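Local coordinates for berberine bridge enzyme-like 28 (PDB 5D79), which is a secreted, FAD-dependent plant oxidoreductase of the berberine bridge enzyme family that is involved in adaptation to salt stress, at residues A[268-273]-A[298-303]; A[279-284]-A[318-323]; A[374-379]-A[423-428]; A[364-369]-A[446-451]. One frame throughout, in Å; residues are numbered along the deposited sequence.

Contact 1 of 4, residues A[268-273]-A[298-303]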
# COMPACT_ATOMS: atom_id res chain seq x y z
N ARG A 268 -26.38 13.50 3.71
CA ARG A 268 -26.83 13.59 5.10
C ARG A 268 -26.12 12.58 6.00
O ARG A 268 -25.66 12.90 7.11
CB ARG A 268 -28.34 13.37 5.13
CG ARG A 268 -29.00 13.52 6.48
CD ARG A 268 -30.49 13.18 6.38
NE ARG A 268 -30.68 11.84 5.83
CZ ARG A 268 -30.62 10.73 6.56
NH1 ARG A 268 -30.38 10.79 7.86
NH2 ARG A 268 -30.80 9.55 5.98
N ILE A 269 -26.03 11.35 5.51
CA ILE A 269 -25.45 10.21 6.21
C ILE A 269 -23.92 10.30 6.27
O ILE A 269 -23.29 9.94 7.27
CB ILE A 269 -25.88 8.89 5.52
CG1 ILE A 269 -27.37 8.65 5.75
CG2 ILE A 269 -25.04 7.71 5.98
CD1 ILE A 269 -27.95 7.61 4.85
N ILE A 270 -23.31 10.79 5.19
CA ILE A 270 -21.87 10.98 5.15
C ILE A 270 -21.44 12.05 6.18
O ILE A 270 -20.43 11.87 6.88
CB ILE A 270 -21.41 11.37 3.73
CG1 ILE A 270 -21.58 10.17 2.76
CG2 ILE A 270 -19.97 11.86 3.75
CD1 ILE A 270 -21.71 10.52 1.26
N LYS A 271 -22.21 13.13 6.29
CA LYS A 271 -21.97 14.16 7.31
C LYS A 271 -21.93 13.58 8.71
O LYS A 271 -21.06 13.92 9.50
CB LYS A 271 -23.04 15.25 7.24
CG LYS A 271 -22.87 16.22 6.10
CD LYS A 271 -23.76 17.44 6.30
CE LYS A 271 -23.32 18.23 7.53
NZ LYS A 271 -24.39 19.15 8.01
N LYS A 272 -22.87 12.69 9.01
CA LYS A 272 -22.93 12.01 10.30
C LYS A 272 -21.78 11.01 10.47
O LYS A 272 -21.22 10.89 11.56
CB LYS A 272 -24.28 11.31 10.47
CG LYS A 272 -24.34 10.29 11.59
CD LYS A 272 -24.16 10.94 12.96
CE LYS A 272 -24.23 9.92 14.09
NZ LYS A 272 -25.62 9.40 14.30
N TRP A 273 -21.44 10.28 9.41
CA TRP A 273 -20.32 9.34 9.44
C TRP A 273 -19.04 10.05 9.89
O TRP A 273 -18.24 9.50 10.63
CB TRP A 273 -20.12 8.68 8.07
CG TRP A 273 -18.91 7.74 7.93
CD1 TRP A 273 -18.90 6.39 8.14
CD2 TRP A 273 -17.57 8.09 7.52
NE1 TRP A 273 -17.63 5.88 7.89
CE2 TRP A 273 -16.81 6.91 7.52
CE3 TRP A 273 -16.95 9.30 7.18
CZ2 TRP A 273 -15.45 6.90 7.19
CZ3 TRP A 273 -15.60 9.29 6.85
CH2 TRP A 273 -14.87 8.09 6.85
N VAL A 298 -23.98 7.60 -9.62
CA VAL A 298 -23.21 7.79 -8.40
C VAL A 298 -24.01 7.33 -7.18
O VAL A 298 -25.20 7.62 -7.04
CB VAL A 298 -22.79 9.26 -8.24
CG1 VAL A 298 -21.90 9.45 -7.03
CG2 VAL A 298 -22.08 9.73 -9.49
N HIS A 299 -23.34 6.60 -6.30
CA HIS A 299 -23.96 6.20 -5.06
C HIS A 299 -22.91 6.21 -3.96
O HIS A 299 -21.72 6.26 -4.24
CB HIS A 299 -24.61 4.81 -5.21
CG HIS A 299 -23.66 3.66 -5.25
ND1 HIS A 299 -24.08 2.35 -5.14
CD2 HIS A 299 -22.31 3.60 -5.39
CE1 HIS A 299 -23.04 1.54 -5.20
NE2 HIS A 299 -21.95 2.28 -5.34
N ALA A 300 -23.37 6.20 -2.70
CA ALA A 300 -22.51 6.02 -1.53
C ALA A 300 -22.63 4.60 -1.03
O ALA A 300 -23.72 4.14 -0.70
CB ALA A 300 -22.88 6.99 -0.42
N LEU A 301 -21.50 3.91 -0.98
CA LEU A 301 -21.43 2.54 -0.50
C LEU A 301 -20.80 2.49 0.90
O LEU A 301 -19.61 2.75 1.06
CB LEU A 301 -20.64 1.69 -1.49
CG LEU A 301 -20.88 0.18 -1.51
CD1 LEU A 301 -22.30 -0.13 -1.99
CD2 LEU A 301 -19.82 -0.48 -2.39
N PHE A 302 -21.61 2.17 1.90
CA PHE A 302 -21.13 1.99 3.26
C PHE A 302 -20.92 0.51 3.55
O PHE A 302 -21.88 -0.26 3.66
CB PHE A 302 -22.11 2.58 4.24
CG PHE A 302 -22.46 4.00 3.94
CD1 PHE A 302 -21.67 5.03 4.43
CD2 PHE A 302 -23.56 4.31 3.16
CE1 PHE A 302 -21.98 6.35 4.15
CE2 PHE A 302 -23.86 5.62 2.87
CZ PHE A 302 -23.08 6.65 3.36
N THR A 303 -19.66 0.11 3.68
CA THR A 303 -19.30 -1.27 3.97
C THR A 303 -18.49 -1.32 5.25
O THR A 303 -17.81 -0.36 5.62
CB THR A 303 -18.50 -1.90 2.83
OG1 THR A 303 -17.34 -1.11 2.57
CG2 THR A 303 -19.34 -1.95 1.60

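Contact 2 of 4, residues A[279-284]-A[318-323]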
# COMPACT_ATOMS: atom_id res chain seq x y z
N LYS A 279 -14.76 7.22 16.19
CA LYS A 279 -14.99 7.21 17.63
C LYS A 279 -15.78 5.98 18.09
O LYS A 279 -16.00 5.81 19.29
CB LYS A 279 -15.74 8.47 18.05
CG LYS A 279 -15.01 9.77 17.79
CD LYS A 279 -15.92 10.97 18.06
CE LYS A 279 -15.35 12.25 17.49
NZ LYS A 279 -14.95 12.08 16.06
N VAL A 280 -16.22 5.14 17.15
CA VAL A 280 -16.95 3.93 17.52
C VAL A 280 -15.98 2.93 18.12
O VAL A 280 -14.78 3.17 18.08
CB VAL A 280 -17.67 3.31 16.31
CG1 VAL A 280 -18.89 4.15 15.93
CG2 VAL A 280 -16.72 3.13 15.14
N PRO A 281 -16.48 1.81 18.70
CA PRO A 281 -15.50 0.88 19.28
C PRO A 281 -14.50 0.37 18.26
O PRO A 281 -14.79 0.38 17.07
CB PRO A 281 -16.37 -0.26 19.82
CG PRO A 281 -17.68 0.38 20.12
CD PRO A 281 -17.87 1.40 19.03
N ASP A 282 -13.33 -0.05 18.74
CA ASP A 282 -12.24 -0.56 17.92
C ASP A 282 -12.68 -1.72 17.05
O ASP A 282 -12.10 -1.97 15.99
CB ASP A 282 -11.06 -1.01 18.79
CG ASP A 282 -10.30 0.14 19.40
OD1 ASP A 282 -10.71 1.30 19.21
OD2 ASP A 282 -9.30 -0.12 20.11
N ASP A 283 -13.69 -2.44 17.52
CA ASP A 283 -14.22 -3.61 16.82
C ASP A 283 -15.00 -3.27 15.53
O ASP A 283 -15.17 -4.12 14.68
CB ASP A 283 -15.12 -4.42 17.77
CG ASP A 283 -14.33 -5.17 18.84
OD1 ASP A 283 -13.17 -5.53 18.57
OD2 ASP A 283 -14.88 -5.40 19.94
N LEU A 284 -15.43 -2.02 15.40
CA LEU A 284 -16.25 -1.59 14.27
C LEU A 284 -15.49 -0.75 13.24
O LEU A 284 -15.00 0.34 13.53
CB LEU A 284 -17.47 -0.79 14.77
CG LEU A 284 -18.46 -0.31 13.70
CD1 LEU A 284 -18.90 -1.47 12.82
CD2 LEU A 284 -19.68 0.34 14.34
N GLU A 318 -27.42 1.25 16.03
CA GLU A 318 -28.62 2.06 16.25
C GLU A 318 -28.31 3.14 17.29
O GLU A 318 -28.92 4.21 17.32
CB GLU A 318 -29.81 1.19 16.70
CG GLU A 318 -30.33 0.24 15.63
CD GLU A 318 -30.65 -1.14 16.18
OE1 GLU A 318 -30.47 -1.35 17.40
OE2 GLU A 318 -31.08 -2.03 15.39
N GLU A 319 -27.33 2.81 18.13
CA GLU A 319 -26.82 3.69 19.18
C GLU A 319 -25.93 4.81 18.64
O GLU A 319 -26.12 5.98 18.98
CB GLU A 319 -26.05 2.85 20.20
CG GLU A 319 -25.13 3.63 21.12
CD GLU A 319 -25.85 4.23 22.30
OE1 GLU A 319 -27.10 4.09 22.38
OE2 GLU A 319 -25.17 4.84 23.16
N LYS A 320 -24.97 4.46 17.79
CA LYS A 320 -23.96 5.41 17.34
C LYS A 320 -24.20 5.97 15.92
O LYS A 320 -23.72 7.06 15.58
CB LYS A 320 -22.57 4.77 17.40
CG LYS A 320 -22.11 4.34 18.80
CD LYS A 320 -21.96 5.52 19.75
CE LYS A 320 -20.79 5.32 20.72
NZ LYS A 320 -19.44 5.40 20.08
N PHE A 321 -24.94 5.23 15.09
CA PHE A 321 -25.09 5.58 13.67
C PHE A 321 -26.47 5.16 13.15
O PHE A 321 -26.56 4.42 12.18
CB PHE A 321 -23.98 4.90 12.86
CG PHE A 321 -23.68 5.54 11.52
CD1 PHE A 321 -24.41 6.62 11.06
CD2 PHE A 321 -22.67 5.03 10.73
CE1 PHE A 321 -24.12 7.20 9.84
CE2 PHE A 321 -22.38 5.60 9.50
CZ PHE A 321 -23.10 6.68 9.05
N PRO A 322 -27.56 5.62 13.80
CA PRO A 322 -28.86 5.12 13.35
C PRO A 322 -29.29 5.71 12.02
O PRO A 322 -30.25 5.24 11.43
CB PRO A 322 -29.80 5.57 14.48
CG PRO A 322 -29.19 6.77 15.03
CD PRO A 322 -27.69 6.57 14.92
N GLU A 323 -28.57 6.73 11.55
CA GLU A 323 -28.90 7.36 10.27
C GLU A 323 -28.59 6.44 9.09
O GLU A 323 -29.16 6.60 8.01
CB GLU A 323 -28.14 8.68 10.12
CG GLU A 323 -28.57 9.78 11.10
CD GLU A 323 -27.98 9.60 12.48
OE1 GLU A 323 -26.94 8.92 12.59
OE2 GLU A 323 -28.56 10.14 13.46

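Contact 3 of 4, residues A[374-379]-A[423-428]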
# COMPACT_ATOMS: atom_id res chain seq x y z
N GLU A 374 -10.66 17.43 10.57
CA GLU A 374 -11.94 17.90 11.08
C GLU A 374 -12.97 17.85 9.95
O GLU A 374 -12.61 18.06 8.79
CB GLU A 374 -11.83 19.32 11.66
CG GLU A 374 -11.35 20.40 10.70
CD GLU A 374 -11.16 21.75 11.38
OE1 GLU A 374 -10.77 21.78 12.56
OE2 GLU A 374 -11.41 22.79 10.72
N PRO A 375 -14.24 17.57 10.29
CA PRO A 375 -15.26 17.25 9.29
C PRO A 375 -15.37 18.29 8.17
O PRO A 375 -15.42 19.49 8.45
CB PRO A 375 -16.54 17.19 10.12
CG PRO A 375 -16.07 16.78 11.46
CD PRO A 375 -14.80 17.56 11.65
N ILE A 376 -15.36 17.83 6.93
CA ILE A 376 -15.50 18.72 5.79
C ILE A 376 -16.96 19.13 5.70
O ILE A 376 -17.85 18.38 6.11
CB ILE A 376 -15.05 18.06 4.49
CG1 ILE A 376 -16.11 17.07 4.00
CG2 ILE A 376 -13.69 17.40 4.70
CD1 ILE A 376 -15.77 16.36 2.72
N PRO A 377 -17.22 20.35 5.18
CA PRO A 377 -18.59 20.87 5.10
C PRO A 377 -19.47 20.10 4.13
O PRO A 377 -18.98 19.50 3.18
CB PRO A 377 -18.38 22.30 4.60
CG PRO A 377 -17.08 22.29 3.94
CD PRO A 377 -16.24 21.35 4.74
N GLU A 378 -20.78 20.14 4.38
CA GLU A 378 -21.78 19.53 3.52
C GLU A 378 -21.53 19.93 2.08
O GLU A 378 -21.69 19.12 1.17
CB GLU A 378 -23.18 19.96 3.96
CG GLU A 378 -24.31 19.36 3.14
CD GLU A 378 -25.68 19.90 3.55
OE1 GLU A 378 -25.77 21.09 3.93
OE2 GLU A 378 -26.66 19.12 3.49
N ALA A 379 -21.13 21.19 1.88
CA ALA A 379 -20.82 21.74 0.57
C ALA A 379 -19.68 20.98 -0.11
O ALA A 379 -19.71 20.76 -1.32
CB ALA A 379 -20.48 23.21 0.69
N ASN A 423 -6.19 12.65 13.28
CA ASN A 423 -6.70 12.33 11.95
C ASN A 423 -7.96 11.52 12.11
O ASN A 423 -7.94 10.45 12.69
CB ASN A 423 -5.68 11.56 11.13
CG ASN A 423 -4.39 12.31 10.96
OD1 ASN A 423 -4.32 13.28 10.21
ND2 ASN A 423 -3.36 11.89 11.69
N LEU A 424 -9.06 12.08 11.61
CA LEU A 424 -10.35 11.41 11.66
C LEU A 424 -10.40 10.24 10.66
O LEU A 424 -10.77 9.12 11.01
CB LEU A 424 -11.48 12.40 11.37
CG LEU A 424 -11.57 13.66 12.23
CD1 LEU A 424 -12.86 14.34 11.93
CD2 LEU A 424 -11.51 13.28 13.69
N TYR A 425 -10.01 10.51 9.41
CA TYR A 425 -9.99 9.48 8.39
C TYR A 425 -9.03 9.83 7.26
O TYR A 425 -8.54 10.96 7.17
CB TYR A 425 -11.40 9.23 7.84
CG TYR A 425 -12.05 10.41 7.16
CD1 TYR A 425 -12.82 11.31 7.90
CD2 TYR A 425 -11.94 10.61 5.80
CE1 TYR A 425 -13.44 12.39 7.30
CE2 TYR A 425 -12.56 11.69 5.18
CZ TYR A 425 -13.31 12.58 5.94
OH TYR A 425 -13.93 13.65 5.34
N GLU A 426 -8.76 8.86 6.41
CA GLU A 426 -7.92 9.06 5.25
C GLU A 426 -8.83 8.99 4.03
O GLU A 426 -9.83 8.26 4.03
CB GLU A 426 -6.80 8.01 5.21
CG GLU A 426 -5.77 8.18 4.09
CD GLU A 426 -6.13 7.37 2.85
OE1 GLU A 426 -7.07 6.54 2.92
OE2 GLU A 426 -5.46 7.56 1.81
N ILE A 427 -8.51 9.76 3.01
CA ILE A 427 -9.34 9.77 1.82
C ILE A 427 -8.47 9.62 0.57
O ILE A 427 -7.46 10.31 0.41
CB ILE A 427 -10.21 11.06 1.75
CG1 ILE A 427 -11.02 11.12 0.46
CG2 ILE A 427 -9.36 12.30 1.90
CD1 ILE A 427 -12.08 12.19 0.51
N GLN A 428 -8.84 8.68 -0.30
CA GLN A 428 -8.13 8.45 -1.54
C GLN A 428 -9.02 8.78 -2.72
O GLN A 428 -10.16 8.37 -2.79
CB GLN A 428 -7.65 6.99 -1.65
CG GLN A 428 -6.89 6.68 -2.93
CD GLN A 428 -6.67 5.20 -3.17
OE1 GLN A 428 -7.22 4.35 -2.45
NE2 GLN A 428 -5.87 4.87 -4.18

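Contact 4 of 4, residues A[364-369]-A[446-451]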
# COMPACT_ATOMS: atom_id res chain seq x y z
N SER A 364 -5.48 0.49 -15.46
CA SER A 364 -4.51 1.52 -15.09
C SER A 364 -5.17 2.50 -14.14
O SER A 364 -6.40 2.59 -14.10
CB SER A 364 -3.99 2.27 -16.33
OG SER A 364 -3.29 1.40 -17.19
N PHE A 365 -4.38 3.24 -13.38
CA PHE A 365 -4.95 4.17 -12.43
C PHE A 365 -4.01 5.34 -12.12
O PHE A 365 -2.80 5.28 -12.37
CB PHE A 365 -5.36 3.44 -11.15
CG PHE A 365 -4.20 2.79 -10.43
CD1 PHE A 365 -3.41 3.53 -9.56
CD2 PHE A 365 -3.91 1.45 -10.62
CE1 PHE A 365 -2.34 2.95 -8.91
CE2 PHE A 365 -2.83 0.85 -9.96
CZ PHE A 365 -2.04 1.61 -9.11
N LYS A 366 -4.59 6.41 -11.60
CA LYS A 366 -3.85 7.48 -10.95
C LYS A 366 -4.50 7.69 -9.59
O LYS A 366 -5.71 7.87 -9.51
CB LYS A 366 -3.88 8.76 -11.77
CG LYS A 366 -3.29 9.94 -11.04
CD LYS A 366 -1.86 9.66 -10.62
CE LYS A 366 -1.33 10.80 -9.78
NZ LYS A 366 0.12 10.66 -9.42
N GLY A 367 -3.70 7.65 -8.52
CA GLY A 367 -4.22 7.86 -7.18
C GLY A 367 -3.48 8.94 -6.42
O GLY A 367 -2.27 9.14 -6.58
N LYS A 368 -4.24 9.67 -5.60
CA LYS A 368 -3.71 10.66 -4.65
C LYS A 368 -4.47 10.48 -3.35
O LYS A 368 -5.54 9.89 -3.34
CB LYS A 368 -3.87 12.08 -5.19
CG LYS A 368 -3.33 12.28 -6.62
CD LYS A 368 -3.60 13.69 -7.15
CE LYS A 368 -2.65 14.73 -6.57
NZ LYS A 368 -1.33 14.73 -7.24
N ASP A 369 -3.94 10.97 -2.23
CA ASP A 369 -4.73 10.86 -1.01
C ASP A 369 -4.48 12.02 -0.04
O ASP A 369 -3.62 12.87 -0.27
CB ASP A 369 -4.49 9.49 -0.36
CG ASP A 369 -3.29 9.45 0.58
OD1 ASP A 369 -2.26 10.09 0.31
OD2 ASP A 369 -3.39 8.73 1.59
N LYS A 446 -7.20 12.93 -19.44
CA LYS A 446 -8.42 13.40 -18.80
C LYS A 446 -8.62 12.78 -17.41
O LYS A 446 -9.28 13.37 -16.54
CB LYS A 446 -9.63 13.12 -19.69
CG LYS A 446 -9.97 11.64 -19.87
CD LYS A 446 -10.96 11.43 -21.01
CE LYS A 446 -11.21 9.94 -21.30
NZ LYS A 446 -11.80 9.69 -22.65
N TYR A 447 -8.04 11.60 -17.20
CA TYR A 447 -8.12 10.91 -15.92
C TYR A 447 -7.18 11.53 -14.88
O TYR A 447 -7.55 11.74 -13.72
CB TYR A 447 -7.77 9.43 -16.10
CG TYR A 447 -8.66 8.65 -17.06
CD1 TYR A 447 -10.00 8.42 -16.77
CD2 TYR A 447 -8.15 8.12 -18.25
CE1 TYR A 447 -10.81 7.70 -17.64
CE2 TYR A 447 -8.95 7.40 -19.12
CZ TYR A 447 -10.28 7.19 -18.81
OH TYR A 447 -11.10 6.48 -19.65
N LEU A 448 -5.96 11.81 -15.31
CA LEU A 448 -5.00 12.54 -14.49
C LEU A 448 -5.59 13.87 -14.06
O LEU A 448 -5.62 14.20 -12.86
CB LEU A 448 -3.69 12.76 -15.26
CG LEU A 448 -2.57 11.73 -15.08
CD1 LEU A 448 -3.11 10.32 -14.99
CD2 LEU A 448 -1.59 11.83 -16.22
N LYS A 449 -6.06 14.64 -15.04
CA LYS A 449 -6.67 15.94 -14.79
C LYS A 449 -7.82 15.84 -13.81
O LYS A 449 -7.95 16.69 -12.94
CB LYS A 449 -7.16 16.57 -16.09
CG LYS A 449 -6.03 17.06 -17.00
CD LYS A 449 -6.55 17.73 -18.28
CE LYS A 449 -5.40 18.03 -19.22
NZ LYS A 449 -4.56 16.82 -19.47
N TRP A 450 -8.64 14.79 -13.95
CA TRP A 450 -9.77 14.57 -13.06
C TRP A 450 -9.30 14.40 -11.62
O TRP A 450 -9.82 15.05 -10.70
CB TRP A 450 -10.59 13.33 -13.49
CG TRP A 450 -11.83 13.18 -12.65
CD1 TRP A 450 -13.05 13.76 -12.88
CD2 TRP A 450 -11.95 12.46 -11.40
NE1 TRP A 450 -13.92 13.43 -11.87
CE2 TRP A 450 -13.28 12.64 -10.95
CE3 TRP A 450 -11.08 11.69 -10.63
CZ2 TRP A 450 -13.75 12.06 -9.76
CZ3 TRP A 450 -11.55 11.12 -9.45
CH2 TRP A 450 -12.87 11.31 -9.03
N VAL A 451 -8.31 13.54 -11.43
CA VAL A 451 -7.78 13.24 -10.10
C VAL A 451 -7.07 14.47 -9.51
O VAL A 451 -7.19 14.76 -8.31
CB VAL A 451 -6.81 12.03 -10.15
CG1 VAL A 451 -6.18 11.78 -8.79
CG2 VAL A 451 -7.53 10.79 -10.62

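Contact 1 of 4, residues A[268-273]-A[298-303]
Phe302 carries most of this contact, pushing the far end of its ring against Ile269 and Ile270 of the helical segment 268-273. The tight part is purely apolar. CG2 of Ile269 presses on CZ of Phe302 at 3.4 Å, meeting the ring at an oblique angle, with CE1 and CE2 also close by. Ile270 comes to the ring edge instead: its CG1 lies near the ring plane, 3.9 Å from CZ of Phe302. With chi1 near -53°, CG of Phe302 is anti to the carbonyl carbon, and the ring projects from the sheet far enough to reach both isoleucines. The packing is looser toward Ala300, whose CB meets CD1 of Ile270 at 4.1 Å; the small methyl touches the branch that continues past the ring. With an alanine in place of Phe302, a gap would probably open under the helix, and Ile269 CG2 and Ile270 CG1 would be left without their shared partner. Arg268, Lys271 and Lys272 lie on the other side of the helix, all at least partly exposed, and their side chains stay more than 8 Å from 298-303.

The arrangement is an alpha-helix laid on one face of an antiparallel sheet, with segment axes 10.5 Å apart and an angle of 38° between their directions. Strand 298-306 runs between strands 253-260 and 284-292, whose Lys260 and Thr288 also touch Phe302. Leu324 reaches both Ile269 and Phe302, while Ile381 of helix 378-388 packs on Ile270.

Contact 2 of 4, residues A[279-284]-A[318-323]
Lys320, in the last turn of helix 310-320, lies against Val280 and Pro281 in the loop between helix 263-276 and strand 284-292, which makes a type I beta turn from Pro281 to Leu284. Apolar packing comes from the base of the lysine: its CB is 4.0 Å from CG1 of Val280, and the two side chains run past each other in opposite directions. CG1 of Val280 is anti to its own carbonyl carbon (chi1 -73°), which puts it beside the backbone N, where Lys320 CB meets it.

Polar approaches are weaker. Bends along the lysine chain, beginning at chi2 (-63°), carry its ammonium group over the loop backbone, where NZ of Lys320 is 3.6 Å from O of Lys279, a loose electrostatic approach at most. The contact is plain packing of a helix end on a loop, with the lysine partly exposed. The loop has firmer holds of its own. Leu284 N bonds to Pro281 O at 3.0 Å to close the turn, Arg193 donates to the carbonyl oxygens of Val280 and Pro281, and NZ of Lys279 turns back to O of Tyr275. Beyond the carbonyl, NZ of Lys320 stands 3.9 Å from CA of Val280 and 4.4 Å from CD of Pro281.

Contact 3 of 4, residues A[374-379]-A[423-428]
Leu424 and Tyr425 rise side by side at the entry to strand 425-434 to meet Glu374, Pro375 and Ile376, in the link that leads to helix 378-388. Both face Val372 of strand 363-372 in a classic beta bulge.

The apolar contacts centre on CD1 of Leu424. This methyl lies 3.8 Å from CD of Pro375, the two side chains crossing at about a right angle, and equally far from CA of Glu374. CB of Glu374 points away from 423-428, and it is the backbone CA that makes the contact.

A mixed contact forms at the phenol. With chi1 at 61°, CG of Tyr425 sits between its backbone N and carbonyl carbon, and the ring extends until OH is 3.8 Å from CG2 of Ile376. CD1 of Ile376 is slightly farther from the same oxygen.

The polar link is indirect. Gln274 supplies it: its OE1 accepts hydrogen bonds from both Tyr425 OH and Ile376 N, fixing the tip of the ring and the backbone of the link to one amide oxygen.

Helix 263-276 covers this packing. Gln274 and Tyr275 also touch Pro375, and Trp273 meets the Tyr425 ring edge-to-face. Pro377 takes the N-cap position of helix 378-388, and on the sheet Tyr425 rests on Leu400 of strand 396-402.

Contact 4 of 4, residues A[364-369]-A[446-451]
Strand 364-369 and helix 446-451 run almost parallel, with 14° between their directions and 8.5 Å between their axes, and CA of Lys366 comes within 6.3 Å of CA of Leu448. The lysine chains do the packing with their carbons. CB of Lys366 is touched by CD1 of Leu448 at 3.7 Å, the two side chains crossing at about a right angle. Val451 fits between the two lysines: its CG1 lies 3.6 Å from CD of Lys368 and equally close to CG of that residue, and 4.1 Å from CG of Lys366, while CG2 reaches down to the backbone, 3.6 Å from O of Lys366. With CG1 anti to the backbone N (chi1 176°) it faces Lys368, while CG2, anti to the carbonyl carbon, faces that oxygen.

Strand 363-372 is an outermost strand of the seven-stranded antiparallel sheet, in the alpha/beta domain that in this family accompanies the FAD-binding domain, and helix 441-458 packs on one face of the sheet. The helix follows neighbouring strand 425-434, on which Val451 touches Ala431 and Leu448 touches Trp433.

Beyond the hydrocarbon part, the ammonium groups find acids. NZ of Lys366 forms salt bridges with Asp475 OD1 and Glu114 OE2, and NZ of Lys368 one with Asp475 OD2, so the two lysines share one carboxylate. The positive charges are therefore likely to be well balanced although both residues are buried. The chain of Lys368 bends at chi3 (77°) and chi4 past Val451, and its ammonium group also makes a cation-pi contact with the ring of Tyr455.

How the contacts relate
Contacts 1, 3 and 4 each have one segment on or entering the same antiparallel sheet, and contact 2 joins the loop entering one of its strands to the end of helix 310-320. Contacts 1 and 3 are centred 12 Å apart and meet where CD of Lys271 packs 3.5 Å from CB of Glu378. The centres of contacts 1 and 2 are 14 Å apart, and CG of Lys272 touches CE1 of Phe321 at 3.6 Å. Contact 3 is nested within the loop closed by contact 4; on their adjacent strands CG of Gln428 is 3.5 Å from O of Lys368. The side chains of Lys366 and Tyr425 stand about 12 and 13 Å from FAD. Contacts 2 and 4, 32 Å between centres, are the farthest apart.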